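Local coordinates for aldehyde dehydrogenase 12 (Zea mays, PDB 6D97), which catalyses the NAD-dependent oxidation of L-glutamate gamma-semialdehyde, the last step of proline catabolism in plants, at residues His98-Leu101 with Arg106-Met109; Glu157-Asp162 with Ala212-Asn217; Ile375-Asn380 with Lys431-Pro436. All blocks are in the same frame, centred on the assembly; numbering follows the deposited sequence.

Contact 1: residues His98-Leu101 with Arg106-Met109; sequences HNPL and RYLM
His98 and Arg106 share the polar bond of this contact: Arg106 NE donates to His98 ND1 at 2.8 Å, with an N-H...N angle of 157°. The donor lies slightly out of the imidazole plane, whereas ND1 sits in the plane of the guanidinium. A bend in the arginine chain (chi3 50°) turns NE back toward ND1 at the ring edge, and Arg106 NH2 forms a salt bridge with Asp247. Because ND1 accepts here while His98 NE2 is bonded to the carbonyl of Tyr214, the buried imidazole is probably neutral, with its proton on NE2.

The aromatic contact is T-shaped. The edge of His98 points at one face of Tyr107, the planes 75° apart, and His98 CD2 comes within 3.5 Å of Tyr107 CZ, nearer the rim than the middle of that ring.

Beyond the histidine, the phenol end packs against the Asn99-Pro100 peptide, with Tyr107 OH 3.2 Å from Pro100 CD. Pro100 N has no hydrogen to offer this oxygen. The loop contains an Asx turn, in which Leu101 N donates to Asn99 OD1 at 2.9 Å, while Asn99 ND2 bonds to the backbone oxygens of His95 and of Gly479 in another subunit.

The contact thus ties the loop ahead of helix 105-121 to the first turn of that helix, between strand 180-187, which meets Asn99 and Pro100, and helix 163-167, which packs on Tyr107.

Contact 2: residues Glu157-Asp162 with Ala212-Asn217; sequences ENFCGD and ALYMGN
The C-terminal turn of helix 203-214 meets the loop between helices 142-157 and 163-167 through one pair of buried rings, Tyr214 and Phe159. Tyr214 CE2 comes over a face of the phenylalanine ring, 3.7 Å from Phe159 CG, while Tyr214 OH rests 3.6 Å from Phe159 CB. The planes are inclined at 40° and the centroids lie 5.2 Å apart, an oblique meeting. Both side chains leave the backbone with CG opposite the carbonyl carbon (chi1 -62° in Phe159, -68° in Tyr214), which aims the rings at each other across the gap between the backbones. The phenol oxygen, buried, is hydrogen-bonded to Ser114 OG on helix 105-121.

Just beyond the tyrosine the helix closes in a Schellman motif. Gly216 takes a positive phi at which a CB would be jammed against the preceding carbonyl oxygen, and Asn217 N reaches back to Ala212 O at 3.1 Å. The same oxygen receives Asn217 ND2 at 2.9 Å, on a lone pair, so two donors of one residue grip it.

A leucine in place of Tyr214 would probably leave Ser114 without its hydroxyl partner and open a gap beside Phe159. Helices 163-167 and 517-524 also pack on Phe159, and the flanking Asn158 OD1 accepts from Asp162 N of a neighbouring subunit, an exchange returned by the other chain.

Contact 3: residues Ile375-Asn380 with Lys431-Pro436; sequences IEHMNN and KEIFGP
One face of the His377 imidazole is covered by Ile433, whose CD1 stands over the middle of the ring, 3.4 Å from its centroid and 10° off the normal, a CH-pi contact. CG1 of the same isoleucine presses on the same face beside it, 3.4 Å from His377 CD2. The aliphatic part of Lys431 approaches obliquely, its CD 3.8 Å from His377 ND1, as the two side chains run past each other in opposite directions. The lysine's NZ stays 5.6 Å from His377 ND1, so only its methylenes meet the ring.

A water links the segments on the polar side: it lies 2.9 Å from His377 NE2 and donates to Lys431 O over the same distance. With CG anti to the backbone N (chi1 -177°), the histidine extends from its helix to this water.

Past Ile433 the chain bends in an inverse gamma turn centred on Phe434, within the Glu-Ile-Phe-Gly-Pro sequence familiar from aldehyde dehydrogenases. The contact fastens helix 371-382 to the segment joining helix 425-429 to strand 437-443; Leu428 of helix 425-429 and Phe437 of strand 437-443 also meet His377, while Met374, on helix 371-382, touches Ile433.

Contacts 1 and 2 form one continuous buried cluster, their centres 9 Å apart. His98 joins them: its NE2 lies 3.0 Å from Tyr214 O, a probable hydrogen bond to the end of helix 203-214, and Tyr107 packs against that same carbonyl. Both lie away from the NAD pocket, close to surfaces buried between subunits. Contact 3 stands on the opposite side of the chain's centre, about 48 Å from contact 1 and 41 Å from contact 2 between centres, and no other chain touches its segments. It is nearer the cofactor, with the Ile433 side chain about 12 Å from bound NAD, too far for contact with it.

Contact 1: residues His98-Leu101 with Arg106-Met109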
ATOM      1  N   HIS A  98      -9.326  16.829 -14.767  1.00 21.85           N
ATOM      2  CA  HIS A  98      -8.571  15.666 -15.204  1.00 20.10           C
ATOM      3  C   HIS A  98      -8.864  14.532 -14.233  1.00 28.22           C
ATOM      4  O   HIS A  98      -9.371  14.749 -13.130  1.00 31.82           O
ATOM      5  CB  HIS A  98      -7.067  15.955 -15.273  1.00 20.93           C
ATOM      6  CG  HIS A  98      -6.459  16.315 -13.952  1.00 23.23           C
ATOM      7  ND1 HIS A  98      -6.306  17.619 -13.530  1.00 26.92           N
ATOM      8  CD2 HIS A  98      -5.974  15.539 -12.954  1.00 24.96           C
ATOM      9  CE1 HIS A  98      -5.746  17.631 -12.334  1.00 19.94           C
ATOM     10  NE2 HIS A  98      -5.540  16.382 -11.959  1.00 28.00           N
ATOM     11  N   ASN A  99      -8.542  13.318 -14.658  1.00 23.76           N
ATOM     12  CA  ASN A  99      -8.677  12.139 -13.816  1.00 18.07           C
ATOM     13  C   ASN A  99      -7.642  11.129 -14.297  1.00 27.54           C
ATOM     14  O   ASN A  99      -6.945  11.409 -15.281  1.00 24.52           O
ATOM     15  CB  ASN A  99     -10.111  11.593 -13.858  1.00 20.48           C
ATOM     16  CG  ASN A  99     -10.579  11.260 -15.254  1.00 23.70           C
ATOM     17  OD1 ASN A  99      -9.993  10.416 -15.932  1.00 24.46           O
ATOM     18  ND2 ASN A  99     -11.678  11.884 -15.675  1.00 26.73           N
ATOM     19  N   PRO A 100      -7.483   9.968 -13.646  1.00 24.98           N
ATOM     20  CA  PRO A 100      -6.420   9.041 -14.070  1.00 20.35           C
ATOM     21  C   PRO A 100      -6.485   8.613 -15.529  1.00 20.59           C
ATOM     22  O   PRO A 100      -5.485   8.093 -16.037  1.00 26.98           O
ATOM     23  CB  PRO A 100      -6.611   7.841 -13.134  1.00 17.77           C
ATOM     24  CG  PRO A 100      -7.167   8.423 -11.906  1.00 16.78           C
ATOM     25  CD  PRO A 100      -8.078   9.536 -12.364  1.00 22.98           C
ATOM     26  N   LEU A 101      -7.608   8.810 -16.221  1.00 21.52           N
ATOM     27  CA  LEU A 101      -7.731   8.406 -17.615  1.00 22.51           C
ATOM     28  C   LEU A 101      -7.898   9.567 -18.586  1.00 31.71           C
ATOM     29  O   LEU A 101      -7.885   9.340 -19.801  1.00 35.79           O
ATOM     30  CB  LEU A 101      -8.920   7.446 -17.788  1.00 24.00           C
ATOM     31  CG  LEU A 101      -8.821   6.101 -17.071  1.00 30.55           C
ATOM     32  CD1 LEU A 101     -10.006   5.209 -17.432  1.00 38.50           C
ATOM     33  CD2 LEU A 101      -7.504   5.412 -17.391  1.00 31.29           C
ATOM     34  N   ARG A 106      -2.072  16.839 -16.983  1.00 32.16           N
ATOM     35  CA  ARG A 106      -2.327  17.857 -15.970  1.00 19.16           C
ATOM     36  C   ARG A 106      -1.743  17.467 -14.616  1.00 25.11           C
ATOM     37  O   ARG A 106      -1.411  18.350 -13.817  1.00 23.21           O
ATOM     38  CB  ARG A 106      -3.825  18.127 -15.848  1.00 19.31           C
ATOM     39  CG  ARG A 106      -4.384  19.000 -16.959  1.00 20.05           C
ATOM     40  CD  ARG A 106      -5.886  19.211 -16.801  1.00 22.34           C
ATOM     41  NE  ARG A 106      -6.260  19.646 -15.455  1.00 24.52           N
ATOM     42  CZ  ARG A 106      -6.268  20.909 -15.040  1.00 26.30           C
ATOM     43  NH1 ARG A 106      -5.913  21.885 -15.864  1.00 27.61           N
ATOM     44  NH2 ARG A 106      -6.630  21.196 -13.796  1.00 22.88           N
ATOM     45  N   TYR A 107      -1.623  16.165 -14.334  1.00 29.43           N
ATOM     46  CA  TYR A 107      -0.889  15.741 -13.144  1.00 31.79           C
ATOM     47  C   TYR A 107       0.555  16.212 -13.204  1.00 29.45           C
ATOM     48  O   TYR A 107       1.111  16.674 -12.200  1.00 28.73           O
ATOM     49  CB  TYR A 107      -0.920  14.221 -12.994  1.00 25.49           C
ATOM     50  CG  TYR A 107      -2.261  13.613 -12.676  1.00 21.25           C
ATOM     51  CD1 TYR A 107      -2.864  13.806 -11.439  1.00 16.90           C
ATOM     52  CD2 TYR A 107      -2.905  12.804 -13.605  1.00 27.19           C
ATOM     53  CE1 TYR A 107      -4.080  13.228 -11.147  1.00 26.04           C
ATOM     54  CE2 TYR A 107      -4.123  12.228 -13.329  1.00 21.69           C
ATOM     55  CZ  TYR A 107      -4.707  12.444 -12.099  1.00 31.47           C
ATOM     56  OH  TYR A 107      -5.919  11.865 -11.808  1.00 24.47           O
ATOM     57  N   LEU A 108       1.183  16.097 -14.378  1.00 28.56           N
ATOM     58  CA  LEU A 108       2.566  16.535 -14.532  1.00 29.74           C
ATOM     59  C   LEU A 108       2.687  18.045 -14.404  1.00 31.52           C
ATOM     60  O   LEU A 108       3.664  18.546 -13.833  1.00 25.79           O
ATOM     61  CB  LEU A 108       3.113  16.073 -15.880  1.00 29.68           C
ATOM     62  CG  LEU A 108       3.059  14.559 -16.051  1.00 32.74           C
ATOM     63  CD1 LEU A 108       3.797  14.113 -17.309  1.00 33.06           C
ATOM     64  CD2 LEU A 108       3.625  13.909 -14.806  1.00 36.89           C
ATOM     65  N   MET A 109       1.711  18.783 -14.942  1.00 27.56           N
ATOM     66  CA  MET A 109       1.729  20.239 -14.855  1.00 35.47           C
ATOM     67  C   MET A 109       1.728  20.701 -13.408  1.00 29.41           C
ATOM     68  O   MET A 109       2.436  21.646 -13.046  1.00 30.02           O
ATOM     69  CB  MET A 109       0.522  20.820 -15.591  1.00 20.18           C
ATOM     70  CG  MET A 109       0.414  22.338 -15.550  1.00 24.44           C
ATOM     71  SD  MET A 109      -1.100  22.900 -16.355  1.00 30.21           S
ATOM     72  CE  MET A 109      -2.348  22.358 -15.188  1.00 20.66           C
TER

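Contact 2: residues Glu157-Asp162 with Ala212-Asn217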
ATOM      1  N   GLU A 157       7.122  21.119  -1.846  1.00 28.45           N
ATOM      2  CA  GLU A 157       8.265  20.294  -2.220  1.00 37.42           C
ATOM      3  C   GLU A 157       7.894  18.819  -2.289  1.00 30.02           C
ATOM      4  O   GLU A 157       8.514  18.064  -3.043  1.00 33.38           O
ATOM      5  CB  GLU A 157       9.426  20.505  -1.247  1.00 32.24           C
ATOM      6  CG  GLU A 157      10.312  21.690  -1.590  1.00 42.56           C
ATOM      7  CD  GLU A 157      11.656  21.638  -0.885  1.00 53.15           C
ATOM      8  OE1 GLU A 157      12.457  22.583  -1.056  1.00 50.60           O
ATOM      9  OE2 GLU A 157      11.912  20.648  -0.166  1.00 56.92           O
ATOM     10  N   ASN A 158       6.879  18.393  -1.533  1.00 25.20           N
ATOM     11  CA  ASN A 158       6.473  16.992  -1.552  1.00 29.55           C
ATOM     12  C   ASN A 158       5.731  16.605  -2.823  1.00 28.37           C
ATOM     13  O   ASN A 158       5.537  15.409  -3.066  1.00 30.97           O
ATOM     14  CB  ASN A 158       5.598  16.672  -0.340  1.00 28.29           C
ATOM     15  CG  ASN A 158       6.375  16.690   0.959  1.00 26.62           C
ATOM     16  OD1 ASN A 158       7.604  16.625   0.964  1.00 25.47           O
ATOM     17  ND2 ASN A 158       5.659  16.767   2.072  1.00 17.80           N
ATOM     18  N   PHE A 159       5.322  17.568  -3.640  1.00 23.00           N
ATOM     19  CA  PHE A 159       4.505  17.265  -4.804  1.00 28.93           C
ATOM     20  C   PHE A 159       5.104  17.879  -6.055  1.00 24.92           C
ATOM     21  O   PHE A 159       4.401  18.423  -6.911  1.00 30.61           O
ATOM     22  CB  PHE A 159       3.064  17.701  -4.565  1.00 20.07           C
ATOM     23  CG  PHE A 159       2.433  16.985  -3.413  1.00 22.10           C
ATOM     24  CD1 PHE A 159       2.009  15.675  -3.556  1.00 24.96           C
ATOM     25  CD2 PHE A 159       2.318  17.591  -2.174  1.00 20.95           C
ATOM     26  CE1 PHE A 159       1.459  14.989  -2.499  1.00 23.31           C
ATOM     27  CE2 PHE A 159       1.760  16.910  -1.110  1.00 24.79           C
ATOM     28  CZ  PHE A 159       1.332  15.605  -1.274  1.00 24.45           C
ATOM     29  N   CYS A 160       6.423  17.769  -6.172  1.00 29.91           N
ATOM     30  CA  CYS A 160       7.156  18.095  -7.382  1.00 33.35           C
ATOM     31  C   CYS A 160       7.281  16.856  -8.265  1.00 36.66           C
ATOM     32  O   CYS A 160       6.993  15.730  -7.848  1.00 27.78           O
ATOM     33  CB  CYS A 160       8.542  18.642  -7.041  1.00 28.37           C
ATOM     34  SG  CYS A 160       8.557  20.092  -5.962  1.00 30.81           S
ATOM     35  N   GLY A 161       7.721  17.079  -9.501  1.00 36.28           N
ATOM     36  CA  GLY A 161       7.956  15.979 -10.424  1.00 31.67           C
ATOM     37  C   GLY A 161       6.714  15.137 -10.647  1.00 27.18           C
ATOM     38  O   GLY A 161       5.663  15.630 -11.069  1.00 24.18           O
ATOM     39  N   ASP A 162       6.836  13.844 -10.355  1.00 22.13           N
ATOM     40  CA  ASP A 162       5.769  12.878 -10.582  1.00 25.74           C
ATOM     41  C   ASP A 162       4.859  12.690  -9.375  1.00 22.07           C
ATOM     42  O   ASP A 162       3.935  11.870  -9.441  1.00 24.78           O
ATOM     43  CB  ASP A 162       6.357  11.513 -10.971  1.00 29.56           C
ATOM     44  CG  ASP A 162       7.064  11.531 -12.314  1.00 34.82           C
ATOM     45  OD1 ASP A 162       6.430  11.893 -13.327  1.00 39.55           O
ATOM     46  OD2 ASP A 162       8.261  11.177 -12.353  1.00 36.45           O
ATOM     47  N   ALA A 212      -7.049  19.813  -3.709  1.00 20.44           N
ATOM     48  CA  ALA A 212      -8.207  19.760  -4.593  1.00 22.39           C
ATOM     49  C   ALA A 212      -7.781  19.770  -6.056  1.00 29.90           C
ATOM     50  O   ALA A 212      -8.275  18.973  -6.864  1.00 26.76           O
ATOM     51  CB  ALA A 212      -9.149  20.928  -4.297  1.00 28.43           C
ATOM     52  N   LEU A 213      -6.852  20.661  -6.413  1.00 21.69           N
ATOM     53  CA  LEU A 213      -6.403  20.742  -7.799  1.00 22.38           C
ATOM     54  C   LEU A 213      -5.666  19.478  -8.222  1.00 27.81           C
ATOM     55  O   LEU A 213      -5.842  19.001  -9.351  1.00 30.43           O
ATOM     56  CB  LEU A 213      -5.512  21.967  -7.995  1.00 18.39           C
ATOM     57  CG  LEU A 213      -6.220  23.321  -7.982  1.00 21.69           C
ATOM     58  CD1 LEU A 213      -5.205  24.458  -7.908  1.00 19.73           C
ATOM     59  CD2 LEU A 213      -7.099  23.460  -9.207  1.00 19.19           C
ATOM     60  N   TYR A 214      -4.841  18.920  -7.328  1.00 16.80           N
ATOM     61  CA  TYR A 214      -4.053  17.738  -7.670  1.00 28.64           C
ATOM     62  C   TYR A 214      -4.937  16.597  -8.158  1.00 20.59           C
ATOM     63  O   TYR A 214      -4.621  15.938  -9.155  1.00 20.46           O
ATOM     64  CB  TYR A 214      -3.238  17.268  -6.464  1.00 16.06           C
ATOM     65  CG  TYR A 214      -2.112  18.177  -6.025  1.00 24.82           C
ATOM     66  CD1 TYR A 214      -1.532  19.081  -6.906  1.00 22.20           C
ATOM     67  CD2 TYR A 214      -1.625  18.120  -4.722  1.00 20.81           C
ATOM     68  CE1 TYR A 214      -0.499  19.908  -6.501  1.00 19.92           C
ATOM     69  CE2 TYR A 214      -0.600  18.942  -4.304  1.00 16.16           C
ATOM     70  CZ  TYR A 214      -0.035  19.834  -5.196  1.00 19.94           C
ATOM     71  OH  TYR A 214       0.992  20.651  -4.776  1.00 21.25           O
ATOM     72  N   MET A 215      -6.045  16.343  -7.461  1.00 22.58           N
ATOM     73  CA  MET A 215      -6.874  15.186  -7.774  1.00 16.12           C
ATOM     74  C   MET A 215      -7.799  15.418  -8.958  1.00 27.76           C
ATOM     75  O   MET A 215      -8.485  14.479  -9.378  1.00 24.04           O
ATOM     76  CB  MET A 215      -7.698  14.779  -6.551  1.00 19.11           C
ATOM     77  CG  MET A 215      -6.853  14.479  -5.323  1.00 27.49           C
ATOM     78  SD  MET A 215      -5.465  13.381  -5.677  1.00 21.12           S
ATOM     79  CE  MET A 215      -6.320  11.880  -6.153  1.00 26.49           C
ATOM     80  N   GLY A 216      -7.841  16.627  -9.499  1.00 25.70           N
ATOM     81  CA  GLY A 216      -8.628  16.923 -10.670  1.00 21.97           C
ATOM     82  C   GLY A 216      -9.895  17.728 -10.442  1.00 33.23           C
ATOM     83  O   GLY A 216     -10.746  17.767 -11.341  1.00 22.70           O
ATOM     84  N   ASN A 217     -10.050  18.363  -9.286  1.00 29.18           N
ATOM     85  CA  ASN A 217     -11.224  19.176  -9.014  1.00 19.70           C
ATOM     86  C   ASN A 217     -11.007  20.610  -9.490  1.00 21.18           C
ATOM     87  O   ASN A 217      -9.882  21.041  -9.760  1.00 26.30           O
ATOM     88  CB  ASN A 217     -11.550  19.170  -7.519  1.00 27.13           C
ATOM     89  CG  ASN A 217     -11.675  17.768  -6.952  1.00 19.89           C
ATOM     90  OD1 ASN A 217     -12.696  17.106  -7.128  1.00 21.32           O
ATOM     91  ND2 ASN A 217     -10.633  17.311  -6.265  1.00 24.34           N
TER

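Contact 3: residues Ile375-Asn380 with Lys431-Pro436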
ATOM      1  N   ILE A 375     -12.940  37.213  30.294  1.00 44.48           N
ATOM      2  CA  ILE A 375     -13.047  37.477  31.726  1.00 48.71           C
ATOM      3  C   ILE A 375     -14.296  36.816  32.298  1.00 52.36           C
ATOM      4  O   ILE A 375     -14.254  36.186  33.362  1.00 51.81           O
ATOM      5  CB  ILE A 375     -13.041  38.993  31.997  1.00 47.00           C
ATOM      6  CG1 ILE A 375     -11.641  39.580  31.777  1.00 45.52           C
ATOM      7  CG2 ILE A 375     -13.537  39.269  33.410  1.00 40.15           C
ATOM      8  CD1 ILE A 375     -10.640  39.146  32.821  1.00 45.83           C
ATOM      9  N   GLU A 376     -15.431  36.948  31.599  1.00 48.85           N
ATOM     10  CA  GLU A 376     -16.678  36.348  32.070  1.00 46.88           C
ATOM     11  C   GLU A 376     -16.535  34.835  32.214  1.00 48.98           C
ATOM     12  O   GLU A 376     -16.924  34.255  33.236  1.00 47.65           O
ATOM     13  CB  GLU A 376     -17.822  36.698  31.114  1.00 43.55           C
ATOM     14  CG  GLU A 376     -19.188  36.278  31.634  1.00 59.38           C
ATOM     15  CD  GLU A 376     -20.235  36.204  30.541  1.00 69.04           C
ATOM     16  OE1 GLU A 376     -20.935  37.208  30.297  1.00 70.13           O
ATOM     17  OE2 GLU A 376     -20.355  35.137  29.912  1.00 73.31           O
ATOM     18  N   HIS A 377     -15.978  34.176  31.190  1.00 41.44           N
ATOM     19  CA  HIS A 377     -15.715  32.735  31.259  1.00 39.58           C
ATOM     20  C   HIS A 377     -14.869  32.387  32.483  1.00 38.64           C
ATOM     21  O   HIS A 377     -15.192  31.460  33.235  1.00 37.05           O
ATOM     22  CB  HIS A 377     -15.015  32.259  29.985  1.00 30.10           C
ATOM     23  CG  HIS A 377     -14.765  30.778  29.946  1.00 36.55           C
ATOM     24  ND1 HIS A 377     -15.790  29.850  29.915  1.00 39.59           N
ATOM     25  CD2 HIS A 377     -13.611  30.070  29.930  1.00 39.15           C
ATOM     26  CE1 HIS A 377     -15.274  28.635  29.884  1.00 35.95           C
ATOM     27  NE2 HIS A 377     -13.956  28.743  29.887  1.00 39.58           N
ATOM     28  N   MET A 378     -13.783  33.125  32.703  1.00 35.42           N
ATOM     29  CA  MET A 378     -12.943  32.906  33.879  1.00 32.02           C
ATOM     30  C   MET A 378     -13.746  33.022  35.169  1.00 41.56           C
ATOM     31  O   MET A 378     -13.589  32.202  36.084  1.00 43.74           O
ATOM     32  CB  MET A 378     -11.787  33.913  33.901  1.00 36.28           C
ATOM     33  CG  MET A 378     -10.932  33.864  35.146  1.00 43.03           C
ATOM     34  SD  MET A 378      -9.753  35.235  35.181  1.00 46.18           S
ATOM     35  CE  MET A 378     -10.813  36.647  35.506  1.00 41.02           C
ATOM     36  N   ASN A 379     -14.584  34.049  35.282  1.00 36.67           N
ATOM     37  CA  ASN A 379     -15.389  34.223  36.484  1.00 43.62           C
ATOM     38  C   ASN A 379     -16.424  33.112  36.628  1.00 47.09           C
ATOM     39  O   ASN A 379     -16.706  32.665  37.749  1.00 49.44           O
ATOM     40  CB  ASN A 379     -16.062  35.600  36.472  1.00 49.46           C
ATOM     41  CG  ASN A 379     -15.081  36.730  36.719  1.00 56.91           C
ATOM     42  OD1 ASN A 379     -14.142  36.581  37.507  1.00 57.10           O
ATOM     43  ND2 ASN A 379     -15.286  37.858  36.053  1.00 52.72           N
ATOM     44  N   ASN A 380     -17.009  32.662  35.516  1.00 47.48           N
ATOM     45  CA  ASN A 380     -17.938  31.539  35.578  1.00 49.47           C
ATOM     46  C   ASN A 380     -17.250  30.285  36.104  1.00 49.49           C
ATOM     47  O   ASN A 380     -17.835  29.535  36.895  1.00 51.57           O
ATOM     48  CB  ASN A 380     -18.545  31.276  34.201  1.00 50.45           C
ATOM     49  CG  ASN A 380     -19.579  32.308  33.814  1.00 50.44           C
ATOM     50  OD1 ASN A 380     -20.144  32.987  34.669  1.00 53.16           O
ATOM     51  ND2 ASN A 380     -19.841  32.422  32.518  1.00 50.87           N
ATOM     52  N   LYS A 431     -15.576  24.111  27.401  1.00 40.32           N
ATOM     53  CA  LYS A 431     -15.940  25.077  26.373  1.00 32.64           C
ATOM     54  C   LYS A 431     -14.673  25.635  25.728  1.00 37.23           C
ATOM     55  O   LYS A 431     -13.756  26.067  26.430  1.00 34.43           O
ATOM     56  CB  LYS A 431     -16.776  26.199  26.995  1.00 42.18           C
ATOM     57  CG  LYS A 431     -17.162  27.325  26.067  1.00 47.97           C
ATOM     58  CD  LYS A 431     -17.597  28.523  26.887  1.00 58.08           C
ATOM     59  CE  LYS A 431     -18.007  29.670  26.004  1.00 56.27           C
ATOM     60  NZ  LYS A 431     -19.454  29.632  25.682  1.00 59.99           N
ATOM     61  N   GLU A 432     -14.618  25.635  24.401  1.00 37.08           N
ATOM     62  CA  GLU A 432     -13.445  26.135  23.709  1.00 39.67           C
ATOM     63  C   GLU A 432     -13.423  27.658  23.735  1.00 44.35           C
ATOM     64  O   GLU A 432     -14.373  28.299  23.270  1.00 45.03           O
ATOM     65  CB  GLU A 432     -13.409  25.635  22.259  1.00 47.90           C
ATOM     66  CG  GLU A 432     -12.117  25.973  21.546  1.00 55.21           C
ATOM     67  CD  GLU A 432     -12.231  25.849  20.048  1.00 64.23           C
ATOM     68  OE1 GLU A 432     -13.323  26.140  19.528  1.00 64.02           O
ATOM     69  OE2 GLU A 432     -11.234  25.485  19.388  1.00 61.62           O
ATOM     70  N   ILE A 433     -12.348  28.229  24.281  1.00 45.65           N
ATOM     71  CA  ILE A 433     -12.093  29.664  24.249  1.00 39.42           C
ATOM     72  C   ILE A 433     -10.934  29.877  23.283  1.00 39.38           C
ATOM     73  O   ILE A 433      -9.776  29.538  23.592  1.00 40.73           O
ATOM     74  CB  ILE A 433     -11.772  30.236  25.635  1.00 39.50           C
ATOM     75  CG1 ILE A 433     -12.679  29.610  26.700  1.00 37.35           C
ATOM     76  CG2 ILE A 433     -11.913  31.765  25.658  1.00 46.88           C
ATOM     77  CD1 ILE A 433     -14.164  29.995  26.575  1.00 43.64           C
ATOM     78  N   PHE A 434     -11.224  30.447  22.110  1.00 41.77           N
ATOM     79  CA  PHE A 434     -10.215  30.603  21.064  1.00 33.18           C
ATOM     80  C   PHE A 434      -9.339  31.807  21.414  1.00 38.11           C
ATOM     81  O   PHE A 434      -9.266  32.806  20.700  1.00 40.31           O
ATOM     82  CB  PHE A 434     -10.845  30.718  19.684  1.00 31.41           C
ATOM     83  CG  PHE A 434     -10.003  30.087  18.600  1.00 37.46           C
ATOM     84  CD1 PHE A 434      -9.680  28.736  18.670  1.00 34.29           C
ATOM     85  CD2 PHE A 434      -9.503  30.824  17.550  1.00 33.11           C
ATOM     86  CE1 PHE A 434      -8.878  28.150  17.701  1.00 35.73           C
ATOM     87  CE2 PHE A 434      -8.706  30.236  16.583  1.00 37.75           C
ATOM     88  CZ  PHE A 434      -8.395  28.900  16.665  1.00 35.58           C
ATOM     89  N   GLY A 435      -8.655  31.681  22.561  1.00 38.47           N
ATOM     90  CA  GLY A 435      -7.780  32.695  23.098  1.00 31.68           C
ATOM     91  C   GLY A 435      -6.752  32.090  24.028  1.00 35.01           C
ATOM     92  O   GLY A 435      -6.704  30.871  24.224  1.00 35.60           O
ATOM     93  N   PRO A 436      -5.909  32.943  24.647  1.00 38.67           N
ATOM     94  CA  PRO A 436      -4.838  32.424  25.531  1.00 33.52           C
ATOM     95  C   PRO A 436      -5.393  32.047  26.909  1.00 45.19           C
ATOM     96  O   PRO A 436      -5.301  32.787  27.893  1.00 42.37           O
ATOM     97  CB  PRO A 436      -3.861  33.601  25.599  1.00 32.78           C
ATOM     98  CG  PRO A 436      -4.683  34.864  25.186  1.00 40.03           C
ATOM     99  CD  PRO A 436      -6.052  34.406  24.744  1.00 35.37           C
TER
HETATM  100  O   HOH W   1     -12.476  26.396  29.012  1.00 51.67           O